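PDB 3SQI: KLLA0E03807p from Kluyveromyces lactis, which probably binds centromeric DNA and serves as a platform for inner kinetochore assembly in budding yeast, this chain being its DNA-binding domain. Local coordinates for residues A[99-104]-A[273-278]; A[113-118]-A[388-393]; A[162-167]-A[177-182]; A[209-214]-A[364-369]. One frame throughout, in Å; residues are numbered along the deposited sequence.

Contact 1 (A[99-104]-A[273-278])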
# COMPACT_ATOMS: atom_id res chain seq x y z
N LEU A 99 10.45 5.19 10.87
CA LEU A 99 11.24 6.38 10.56
C LEU A 99 12.65 6.03 10.09
O LEU A 99 13.18 6.66 9.17
CB LEU A 99 11.33 7.30 11.78
CG LEU A 99 10.02 7.85 12.36
CD1 LEU A 99 10.26 8.52 13.70
CD2 LEU A 99 9.40 8.84 11.41
N GLU A 100 13.26 5.03 10.73
CA GLU A 100 14.66 4.72 10.47
C GLU A 100 14.89 3.87 9.22
O GLU A 100 16.00 3.86 8.66
CB GLU A 100 15.29 4.04 11.69
CG GLU A 100 14.77 2.63 11.95
CD GLU A 100 15.27 2.05 13.26
OE1 GLU A 100 15.94 2.78 14.03
OE2 GLU A 100 15.01 0.85 13.52
N PHE A 101 13.85 3.17 8.78
CA PHE A 101 13.97 2.22 7.68
C PHE A 101 14.42 2.87 6.38
O PHE A 101 14.03 4.00 6.07
CB PHE A 101 12.65 1.48 7.44
CG PHE A 101 12.80 0.24 6.61
CD1 PHE A 101 13.03 0.33 5.24
CD2 PHE A 101 12.71 -1.02 7.18
CE1 PHE A 101 13.17 -0.82 4.47
CE2 PHE A 101 12.84 -2.17 6.42
CZ PHE A 101 13.08 -2.07 5.06
N ASP A 102 15.26 2.16 5.63
CA ASP A 102 15.69 2.60 4.31
C ASP A 102 15.16 1.63 3.28
O ASP A 102 15.65 0.50 3.17
CB ASP A 102 17.22 2.65 4.24
CG ASP A 102 17.73 3.55 3.15
OD1 ASP A 102 16.90 4.03 2.34
OD2 ASP A 102 18.96 3.78 3.09
N TYR A 103 14.16 2.05 2.51
CA TYR A 103 13.59 1.18 1.49
C TYR A 103 14.54 1.05 0.32
O TYR A 103 14.41 0.15 -0.50
CB TYR A 103 12.24 1.72 1.01
CG TYR A 103 11.02 1.19 1.75
CD1 TYR A 103 10.41 0.00 1.35
CD2 TYR A 103 10.47 1.88 2.84
CE1 TYR A 103 9.29 -0.49 2.01
CE2 TYR A 103 9.35 1.39 3.51
CZ TYR A 103 8.77 0.20 3.08
OH TYR A 103 7.66 -0.32 3.72
N SER A 104 15.54 1.93 0.27
CA SER A 104 16.45 2.03 -0.87
C SER A 104 17.11 0.70 -1.23
O SER A 104 17.63 0.54 -2.33
CB SER A 104 17.53 3.09 -0.61
OG SER A 104 16.98 4.35 -0.27
N GLN A 273 9.28 -8.65 10.11
CA GLN A 273 9.52 -7.70 11.20
C GLN A 273 10.62 -6.68 10.98
O GLN A 273 10.52 -5.55 11.46
CB GLN A 273 9.75 -8.43 12.52
CG GLN A 273 8.54 -8.42 13.43
CD GLN A 273 7.53 -9.46 13.03
OE1 GLN A 273 7.60 -10.03 11.94
NE2 GLN A 273 6.57 -9.73 13.92
N GLU A 274 11.68 -7.05 10.27
CA GLU A 274 12.70 -6.07 9.91
C GLU A 274 12.00 -4.96 9.14
O GLU A 274 12.53 -3.86 9.00
CB GLU A 274 13.79 -6.72 9.06
CG GLU A 274 14.22 -8.08 9.58
CD GLU A 274 14.27 -8.13 11.09
OE1 GLU A 274 13.83 -9.15 11.66
OE2 GLU A 274 14.74 -7.15 11.71
N TRP A 275 10.82 -5.28 8.64
CA TRP A 275 9.97 -4.35 7.90
C TRP A 275 8.91 -3.60 8.71
O TRP A 275 8.31 -4.15 9.65
CB TRP A 275 9.32 -5.08 6.73
CG TRP A 275 10.26 -5.29 5.60
CD1 TRP A 275 11.62 -5.25 5.65
CD2 TRP A 275 9.91 -5.54 4.23
NE1 TRP A 275 12.14 -5.48 4.40
CE2 TRP A 275 11.11 -5.66 3.51
CE3 TRP A 275 8.69 -5.67 3.55
CZ2 TRP A 275 11.14 -5.91 2.15
CZ3 TRP A 275 8.72 -5.92 2.20
CH2 TRP A 275 9.94 -6.04 1.51
N PRO A 276 8.68 -2.33 8.34
CA PRO A 276 7.63 -1.42 8.82
C PRO A 276 6.24 -2.04 8.73
O PRO A 276 6.00 -2.85 7.83
CB PRO A 276 7.73 -0.26 7.83
CG PRO A 276 9.17 -0.22 7.47
CD PRO A 276 9.64 -1.65 7.46
N GLN A 277 5.36 -1.64 9.64
CA GLN A 277 3.97 -2.11 9.69
C GLN A 277 2.99 -0.98 10.03
O GLN A 277 3.37 0.03 10.62
CB GLN A 277 3.82 -3.20 10.75
CG GLN A 277 4.69 -4.41 10.54
CD GLN A 277 4.74 -5.29 11.77
OE1 GLN A 277 5.81 -5.53 12.33
NE2 GLN A 277 3.57 -5.77 12.21
N PHE A 278 1.73 -1.15 9.67
CA PHE A 278 0.70 -0.25 10.16
C PHE A 278 0.37 -0.64 11.60
O PHE A 278 0.50 -1.80 11.98
CB PHE A 278 -0.57 -0.31 9.30
CG PHE A 278 -0.42 0.35 7.96
CD1 PHE A 278 -0.10 1.69 7.86
CD2 PHE A 278 -0.62 -0.38 6.79
CE1 PHE A 278 0.05 2.29 6.62
CE2 PHE A 278 -0.47 0.22 5.55
CZ PHE A 278 -0.14 1.55 5.47

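Contact 2 (A[113-118]-A[388-393])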
# COMPACT_ATOMS: atom_id res chain seq x y z
N ILE A 113 11.06 -7.29 -10.25
CA ILE A 113 9.94 -8.18 -10.50
C ILE A 113 8.85 -7.50 -11.35
O ILE A 113 8.48 -8.00 -12.42
CB ILE A 113 9.30 -8.73 -9.21
CG1 ILE A 113 10.16 -9.83 -8.60
CG2 ILE A 113 7.93 -9.29 -9.53
CD1 ILE A 113 9.37 -11.05 -8.09
N SER A 114 8.30 -6.40 -10.82
CA SER A 114 7.02 -5.90 -11.30
C SER A 114 7.08 -5.90 -12.82
O SER A 114 6.31 -6.60 -13.50
CB SER A 114 6.75 -4.51 -10.76
OG SER A 114 6.94 -4.45 -9.37
N ILE A 115 8.09 -5.22 -13.33
CA ILE A 115 8.33 -5.13 -14.78
C ILE A 115 8.18 -6.46 -15.52
O ILE A 115 7.35 -6.61 -16.41
CB ILE A 115 9.73 -4.53 -15.03
CG1 ILE A 115 9.92 -4.15 -16.50
CG2 ILE A 115 10.83 -5.46 -14.54
CD1 ILE A 115 11.35 -3.86 -16.83
N ASN A 116 9.02 -7.43 -15.16
CA ASN A 116 8.97 -8.76 -15.76
C ASN A 116 7.58 -9.40 -15.73
O ASN A 116 7.20 -10.12 -16.66
CB ASN A 116 9.96 -9.72 -15.08
CG ASN A 116 11.40 -9.38 -15.39
OD1 ASN A 116 11.98 -9.88 -16.35
ND2 ASN A 116 11.99 -8.52 -14.58
N LEU A 117 6.83 -9.17 -14.65
CA LEU A 117 5.48 -9.71 -14.54
C LEU A 117 4.44 -8.94 -15.37
O LEU A 117 3.39 -9.48 -15.71
CB LEU A 117 5.05 -9.83 -13.08
CG LEU A 117 5.39 -11.19 -12.46
CD1 LEU A 117 4.54 -11.47 -11.22
CD2 LEU A 117 5.19 -12.26 -13.48
N TRP A 118 4.75 -7.69 -15.70
CA TRP A 118 3.95 -6.94 -16.67
C TRP A 118 4.23 -7.44 -18.09
O TRP A 118 3.31 -7.56 -18.90
CB TRP A 118 4.25 -5.44 -16.58
CG TRP A 118 3.59 -4.75 -15.42
CD1 TRP A 118 4.19 -4.32 -14.27
CD2 TRP A 118 2.20 -4.40 -15.30
NE1 TRP A 118 3.27 -3.74 -13.44
CE2 TRP A 118 2.04 -3.78 -14.05
CE3 TRP A 118 1.09 -4.57 -16.12
CZ2 TRP A 118 0.80 -3.32 -13.60
CZ3 TRP A 118 -0.14 -4.12 -15.68
CH2 TRP A 118 -0.27 -3.50 -14.43
N GLU A 388 13.21 4.11 -18.59
CA GLU A 388 14.35 3.36 -19.12
C GLU A 388 14.85 2.37 -18.08
O GLU A 388 14.70 1.15 -18.23
CB GLU A 388 15.49 4.32 -19.45
CG GLU A 388 15.81 4.45 -20.92
CD GLU A 388 14.70 5.14 -21.68
OE1 GLU A 388 13.78 5.67 -21.03
OE2 GLU A 388 14.75 5.16 -22.93
N HIS A 389 15.43 2.91 -17.02
CA HIS A 389 16.11 2.13 -16.00
C HIS A 389 15.25 0.95 -15.55
O HIS A 389 15.74 -0.17 -15.45
CB HIS A 389 16.45 3.03 -14.81
CG HIS A 389 16.92 4.40 -15.21
ND1 HIS A 389 16.05 5.39 -15.62
CD2 HIS A 389 18.16 4.93 -15.28
CE1 HIS A 389 16.73 6.47 -15.92
NE2 HIS A 389 18.02 6.22 -15.72
N LEU A 390 13.98 1.22 -15.31
CA LEU A 390 13.03 0.17 -14.98
C LEU A 390 13.10 -0.94 -16.03
O LEU A 390 13.32 -2.11 -15.70
CB LEU A 390 11.62 0.74 -14.89
CG LEU A 390 10.57 -0.02 -14.06
CD1 LEU A 390 9.19 0.63 -14.19
CD2 LEU A 390 10.51 -1.47 -14.48
N LEU A 391 12.91 -0.57 -17.29
CA LEU A 391 12.94 -1.54 -18.39
C LEU A 391 14.23 -2.35 -18.46
O LEU A 391 14.22 -3.52 -18.84
CB LEU A 391 12.70 -0.85 -19.74
CG LEU A 391 11.31 -0.25 -20.00
CD1 LEU A 391 11.32 0.48 -21.33
CD2 LEU A 391 10.23 -1.32 -19.98
N ALA A 392 15.35 -1.74 -18.08
CA ALA A 392 16.63 -2.42 -18.14
C ALA A 392 16.65 -3.68 -17.27
O ALA A 392 17.57 -4.50 -17.36
CB ALA A 392 17.76 -1.48 -17.73
N GLN A 393 15.63 -3.83 -16.43
CA GLN A 393 15.59 -4.89 -15.42
C GLN A 393 14.88 -6.19 -15.81
O GLN A 393 14.72 -7.08 -14.98
CB GLN A 393 15.01 -4.34 -14.11
CG GLN A 393 16.07 -3.90 -13.11
CD GLN A 393 15.52 -2.93 -12.08
OE1 GLN A 393 14.42 -3.12 -11.56
NE2 GLN A 393 16.27 -1.87 -11.81

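Contact 3 (A[162-167]-A[177-182])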
# COMPACT_ATOMS: atom_id res chain seq x y z
N LYS A 162 -15.73 -5.74 -0.57
CA LYS A 162 -16.84 -4.90 -0.14
C LYS A 162 -16.49 -4.15 1.15
O LYS A 162 -17.07 -3.10 1.45
CB LYS A 162 -18.12 -5.73 0.02
CG LYS A 162 -18.75 -6.12 -1.32
CD LYS A 162 -20.09 -6.81 -1.15
CE LYS A 162 -19.96 -8.33 -1.11
NZ LYS A 162 -21.28 -9.02 -1.04
N ASP A 163 -15.51 -4.68 1.89
CA ASP A 163 -14.96 -4.01 3.07
C ASP A 163 -14.18 -2.77 2.69
O ASP A 163 -14.14 -1.79 3.44
CB ASP A 163 -14.02 -4.94 3.83
CG ASP A 163 -14.74 -6.00 4.62
OD1 ASP A 163 -15.98 -6.11 4.47
OD2 ASP A 163 -14.07 -6.74 5.37
N LEU A 164 -13.53 -2.82 1.53
CA LEU A 164 -12.67 -1.72 1.11
C LEU A 164 -13.41 -0.38 1.03
O LEU A 164 -14.61 -0.33 0.75
CB LEU A 164 -11.99 -2.02 -0.22
CG LEU A 164 -10.76 -2.93 -0.13
CD1 LEU A 164 -9.74 -2.51 -1.17
CD2 LEU A 164 -10.15 -2.86 1.27
N GLN A 165 -12.68 0.70 1.29
CA GLN A 165 -13.27 2.03 1.32
C GLN A 165 -12.43 2.98 0.50
O GLN A 165 -11.26 3.22 0.83
CB GLN A 165 -13.38 2.55 2.76
CG GLN A 165 -14.18 1.65 3.71
CD GLN A 165 -14.09 2.07 5.18
OE1 GLN A 165 -13.28 2.92 5.56
NE2 GLN A 165 -14.93 1.48 6.01
N CYS A 166 -13.01 3.53 -0.57
CA CYS A 166 -12.27 4.50 -1.35
C CYS A 166 -12.09 5.80 -0.57
O CYS A 166 -13.03 6.30 0.04
CB CYS A 166 -12.97 4.77 -2.66
SG CYS A 166 -11.89 5.61 -3.86
N ILE A 167 -10.87 6.31 -0.59
CA ILE A 167 -10.58 7.62 -0.04
C ILE A 167 -10.40 8.58 -1.20
O ILE A 167 -9.45 8.47 -1.97
CB ILE A 167 -9.29 7.61 0.80
CG1 ILE A 167 -9.51 6.82 2.09
CG2 ILE A 167 -8.85 9.04 1.11
CD1 ILE A 167 -10.78 7.22 2.82
N LEU A 177 -7.07 3.36 -1.40
CA LEU A 177 -7.99 2.31 -0.96
C LEU A 177 -7.68 1.90 0.48
O LEU A 177 -6.57 1.48 0.78
CB LEU A 177 -7.89 1.11 -1.91
CG LEU A 177 -8.17 1.50 -3.36
CD1 LEU A 177 -7.14 0.89 -4.33
CD2 LEU A 177 -9.59 1.13 -3.77
N ALA A 178 -8.66 2.02 1.36
CA ALA A 178 -8.42 1.82 2.78
C ALA A 178 -9.18 0.64 3.36
O ALA A 178 -10.26 0.31 2.88
CB ALA A 178 -8.77 3.08 3.55
N HIS A 179 -8.62 0.03 4.39
CA HIS A 179 -9.32 -1.02 5.13
C HIS A 179 -9.15 -0.75 6.61
O HIS A 179 -8.03 -0.75 7.12
CB HIS A 179 -8.77 -2.39 4.75
CG HIS A 179 -9.64 -3.53 5.17
ND1 HIS A 179 -9.23 -4.48 6.08
CD2 HIS A 179 -10.90 -3.87 4.80
CE1 HIS A 179 -10.20 -5.37 6.25
NE2 HIS A 179 -11.22 -5.02 5.49
N SER A 180 -10.26 -0.50 7.29
CA SER A 180 -10.24 -0.23 8.72
C SER A 180 -10.59 -1.48 9.52
O SER A 180 -10.61 -1.47 10.75
CB SER A 180 -11.22 0.91 9.05
OG SER A 180 -12.45 0.72 8.37
N SER A 181 -10.86 -2.56 8.80
CA SER A 181 -11.23 -3.84 9.40
C SER A 181 -10.00 -4.65 9.82
O SER A 181 -8.90 -4.10 9.90
CB SER A 181 -12.16 -4.64 8.49
OG SER A 181 -13.35 -3.91 8.22
N LYS A 182 -10.18 -5.94 10.08
CA LYS A 182 -9.20 -6.72 10.84
C LYS A 182 -7.74 -6.46 10.44
O LYS A 182 -6.95 -6.03 11.28
CB LYS A 182 -9.51 -8.22 10.72
CG LYS A 182 -10.98 -8.53 10.49
CD LYS A 182 -11.19 -10.03 10.34
CE LYS A 182 -12.66 -10.39 10.55
NZ LYS A 182 -13.14 -9.93 11.88

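Contact 4 (A[209-214]-A[364-369])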
# COMPACT_ATOMS: atom_id res chain seq x y z
N ARG A 209 -10.48 -9.37 -15.13
CA ARG A 209 -11.25 -10.27 -14.28
C ARG A 209 -12.74 -10.12 -14.55
O ARG A 209 -13.47 -11.10 -14.65
CB ARG A 209 -10.96 -9.96 -12.81
CG ARG A 209 -11.75 -10.77 -11.79
CD ARG A 209 -11.22 -10.50 -10.38
NE ARG A 209 -12.07 -11.05 -9.32
CZ ARG A 209 -11.91 -10.79 -8.03
NH1 ARG A 209 -10.95 -9.97 -7.63
NH2 ARG A 209 -12.73 -11.33 -7.14
N PHE A 210 -13.16 -8.87 -14.70
CA PHE A 210 -14.58 -8.56 -14.73
C PHE A 210 -15.16 -8.35 -16.13
O PHE A 210 -16.07 -9.07 -16.54
CB PHE A 210 -14.87 -7.38 -13.83
CG PHE A 210 -14.79 -7.72 -12.38
CD1 PHE A 210 -15.73 -8.57 -11.82
CD2 PHE A 210 -13.78 -7.22 -11.58
CE1 PHE A 210 -15.68 -8.90 -10.49
CE2 PHE A 210 -13.72 -7.55 -10.24
CZ PHE A 210 -14.67 -8.39 -9.69
N HIS A 211 -14.67 -7.34 -16.83
CA HIS A 211 -15.03 -7.15 -18.22
C HIS A 211 -14.60 -8.37 -19.04
O HIS A 211 -15.35 -8.86 -19.90
CB HIS A 211 -14.37 -5.88 -18.77
CG HIS A 211 -14.61 -5.64 -20.22
ND1 HIS A 211 -14.88 -4.39 -20.74
CD2 HIS A 211 -14.62 -6.49 -21.28
CE1 HIS A 211 -15.05 -4.48 -22.04
NE2 HIS A 211 -14.89 -5.74 -22.40
N GLY A 212 -13.41 -8.87 -18.76
CA GLY A 212 -12.85 -9.96 -19.54
C GLY A 212 -12.37 -9.42 -20.87
O GLY A 212 -12.40 -8.22 -21.09
N VAL A 213 -11.92 -10.31 -21.75
CA VAL A 213 -11.59 -9.89 -23.10
C VAL A 213 -12.46 -10.65 -24.10
O VAL A 213 -12.41 -11.87 -24.19
CB VAL A 213 -10.10 -10.09 -23.43
CG1 VAL A 213 -9.80 -9.59 -24.84
CG2 VAL A 213 -9.24 -9.37 -22.40
N LYS A 214 -13.25 -9.89 -24.85
CA LYS A 214 -14.22 -10.45 -25.78
C LYS A 214 -13.58 -11.46 -26.74
O LYS A 214 -12.56 -11.16 -27.37
CB LYS A 214 -14.89 -9.32 -26.57
CG LYS A 214 -16.00 -9.77 -27.50
CD LYS A 214 -16.71 -8.59 -28.14
CE LYS A 214 -17.86 -9.05 -29.04
NZ LYS A 214 -18.65 -7.91 -29.59
N ASP A 364 -8.96 -6.30 -26.47
CA ASP A 364 -10.40 -6.10 -26.41
C ASP A 364 -10.85 -5.16 -27.53
O ASP A 364 -10.19 -4.16 -27.82
CB ASP A 364 -10.83 -5.56 -25.05
CG ASP A 364 -12.18 -6.09 -24.61
OD1 ASP A 364 -12.51 -7.25 -24.95
OD2 ASP A 364 -12.92 -5.35 -23.94
N PRO A 365 -11.97 -5.50 -28.18
CA PRO A 365 -12.52 -4.68 -29.27
C PRO A 365 -12.89 -3.30 -28.75
O PRO A 365 -12.87 -2.32 -29.49
CB PRO A 365 -13.77 -5.45 -29.69
CG PRO A 365 -13.55 -6.85 -29.20
CD PRO A 365 -12.78 -6.70 -27.93
N SER A 366 -13.24 -3.24 -27.47
CA SER A 366 -13.55 -1.98 -26.81
C SER A 366 -12.38 -1.01 -26.95
O SER A 366 -12.54 0.11 -27.42
CB SER A 366 -13.88 -2.22 -25.33
OG SER A 366 -14.96 -3.13 -25.20
N LEU A 367 -11.19 -1.46 -26.52
CA LEU A 367 -9.97 -0.68 -26.66
C LEU A 367 -9.58 -0.45 -28.13
O LEU A 367 -8.66 0.32 -28.42
CB LEU A 367 -8.80 -1.35 -25.93
CG LEU A 367 -8.58 -1.03 -24.45
CD1 LEU A 367 -8.55 0.48 -24.21
CD2 LEU A 367 -9.63 -1.70 -23.56
N LYS A 368 -10.27 -1.12 -29.04
CA LYS A 368 -9.99 -1.00 -30.47
C LYS A 368 -10.76 0.15 -31.15
O LYS A 368 -10.47 0.50 -32.30
CB LYS A 368 -10.28 -2.32 -31.19
CG LYS A 368 -9.28 -3.44 -30.90
CD LYS A 368 -7.95 -3.19 -31.60
CE LYS A 368 -7.32 -4.51 -32.05
NZ LYS A 368 -7.14 -5.46 -30.92
N THR A 369 -11.73 0.73 -30.45
CA THR A 369 -12.54 1.81 -31.01
C THR A 369 -11.67 2.98 -31.47
O THR A 369 -10.55 3.14 -30.99
CB THR A 369 -13.62 2.29 -30.00
OG1 THR A 369 -12.98 2.79 -28.82
CG2 THR A 369 -14.56 1.15 -29.63

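Contact 1 (A[99-104]-A[273-278])
Aromatic contact dominates here, and Phe101 is at its centre. It is the first residue past helix 82-100, and its CG lies anti to the backbone N (chi1 -164°), which swings the ring over to residues 274-276. One rim of the ring, at CE2 and CZ, is directed at the face of the Trp275 indole in an offset edge-to-face pair: the centroids of the phenyl and the five-membered ring are 5.0 Å apart and the planes stand at 88°. Phe101 CZ is 3.6 Å from Trp275 NE1. The carbonyl O of Glu274 also lies at the edge of the phenyl ring, near its plane and beside CE2. On another side, Phe101 CE1 sits 4.0 Å above a face of the Tyr103 ring, toward its rim.

Apolar packing adds Pro276. Its ring crosses Phe101 at about a right angle, with Pro276 CG 3.8 Å from Phe101 CG. Tyr103 approaches the same proline tip to tip, its OH 4.0 Å from Pro276 CG.

No hydrogen bond joins the two segments; the polar bonds are local. Asp102 OD1 accepts from Ser104 N at 3.2 Å and from Ser104 OG at 2.6 Å, both donors lying above the carboxylate plane. Beyond the pair, Phe147 meets Trp275 edge-to-face, and Lys309 of helix 304-310 binds Phe101 O.

Thus an Asx turn shapes the connection between helices 82-100 and 107-118, while a T-shaped aromatic pair flanked by a proline ties that connection to the loop before helix 304-310.

Contact 2 (A[113-118]-A[388-393])
The last turns of helix 107-118 pack here against the short helix 388-391 near the C-terminal end of the modelled chain, joining parts of the chain some 270 residues apart. Ile115 is the main apolar link. With CG1 anti to the backbone N (chi1 -169°), it directs CD1 toward Leu391, while its branch carbon CB is covered by Leu390 CD2. The Ile115 and Leu390 side chains slide past each other in opposite directions, and Ile115 CG2 lies 4.0 Å from Leu390 CD2. Leu391 adds a looser touch, its CD2 4.2 Å from Ile115 CD1. Gln393 CB lies 4.3 Å from Ile115 CG2.

One polar bond crosses the contact. Asn116 ND2 gives a hydrogen bond to Gln393 O at 3.1 Å, nearly straight at 162°; the acceptor lies in the asparagine amide plane, whereas the donor stands above the carbonyl plane of Gln393. The same ND2 also bonds Lys112 O one turn back in its own helix, and Asn116 OD1 accepts from Ile395 N. Gln393 NE2 pairs with Gln111 OE1.

Both ends of the buried Asn116 amide are therefore engaged, which fixes its rotation. Its bonds to two backbone groups, at Gln393 and Ile395, tie the chain leaving helix 388-391 to helix 107-118, beside the apolar packing of Ile115 on Leu390 and Leu391.

Contact 3 (A[162-167]-A[177-182])
The imidazole of His179 has the backbone N of Ser181 over the centre of one face, 3.7 Å above the plane, and Asp163 CB at its edge. The Asp163 carboxylate is nearly coplanar with the ring (14° apart) and runs alongside it, so that His179 NE2 gives a weak but straight hydrogen bond to Asp163 OD2, 3.3 Å long at 176°. ND1 makes the stronger bond, to Pro183 O. With carbonyl and carboxylate at its two nitrogens, the ring may be inclined toward the charged form. Leu164 crosses His179 at about a right angle, its CD2 3.7 Å from His179 CD2. An alanine in place of His179 would remove the imidazole with its bonds to Pro183 O and Asp163 OD2 and its packing on Leu164, and would probably loosen the hold of the chain after strand 174-179 on residues 163-164.

Beside this group the backbones pair. Gln165 and Ala178 form an antiparallel hydrogen-bonded pair: Gln165 N reaches Ala178 O at 2.9 Å, in the carbonyl plane, and Ala178 N reaches Gln165 O at 2.9 Å from above it. Cys166 and Leu177 follow as a non-hydrogen-bonded pair, their side chains on the sheet face that packs against helix 332-355. Leu164 CD1 touches Leu177 CB at 4.1 Å. Ile167 CG1 meets the Ala178 methyl CB at 4.1 Å.

The short strand segments run at 133° to one another, diverging from strict antiparallel. They belong to a beta hairpin, strands 165-169 and 174-179, which strand 185-187 extends into a three-stranded antiparallel sheet, consistent with a relationship to DNA recombinases.

Contact 4 (A[209-214]-A[364-369])
CG of His211 lies anti to its backbone N (chi1 177°), and the Asp364 side chain leans over at chi1 -145°, so the imidazole and carboxylate approach tip to tip with their planes steeply inclined. NE2 of His211 is near Asp364 OD2, but the angle is too poor for a hydrogen bond. The secure bond is made by the other oxygen: Lys214 N donates to Asp364 OD1 at 2.7 Å and 159°, nearly along the C-O axis. Val213 slides past the aspartate, Val213 CG1 lying 3.6 Å from Asp364 OD1. Asp364 OD2 is hydrogen-bonded to Tyr207 OH and, weakly, accepts from Ser366 OG at 3.3 Å. Both carboxylate oxygens are thus engaged, and the nearby imidazole may, if protonated, help stabilise the buried charge. An alanine at Asp364 would remove the acceptor for Lys214 N and would probably loosen the hold of this loop on the chain beyond helix 198-210.

Around this polar centre, Lys214 CB packs 3.6 Å from Pro365 CD, and Ser366 OG lies at the edge of the His211 ring, 3.4 Å from His211 CE1. Thr369 OG1 bonds Ser366 O at 3.1 Å, nearly along the C=O axis.

Tyr207 of helix 198-210 reaches His211, Ser366 and Leu367. Gly212, with positive phi, turns the chain from that helix into the short, weakly bonded strand about 212-213, while Thr369 stands at the N-cap of helix 370-376.

In the fold
Contacts 1 and 4 lie on opposite sides of the chain's centre, their own centres about 39 Å apart. Contact 2 is nearer to both, about 23 Å from contact 1 and 25 Å from contact 4 between centres; helices 82-100 and 107-118, which follow each other in the chain, lead from contact 1 to contact 2. The hairpin of contact 3 is nested within the loops closed by contacts 1 and 2, while 209-214 with 364-369 is nested within that of contact 2 alone. No two contacts touch. None of the four touches the bound nucleic acid: nearest atoms are about 11 Å from it at contact 4 and about 17 Å at contact 3.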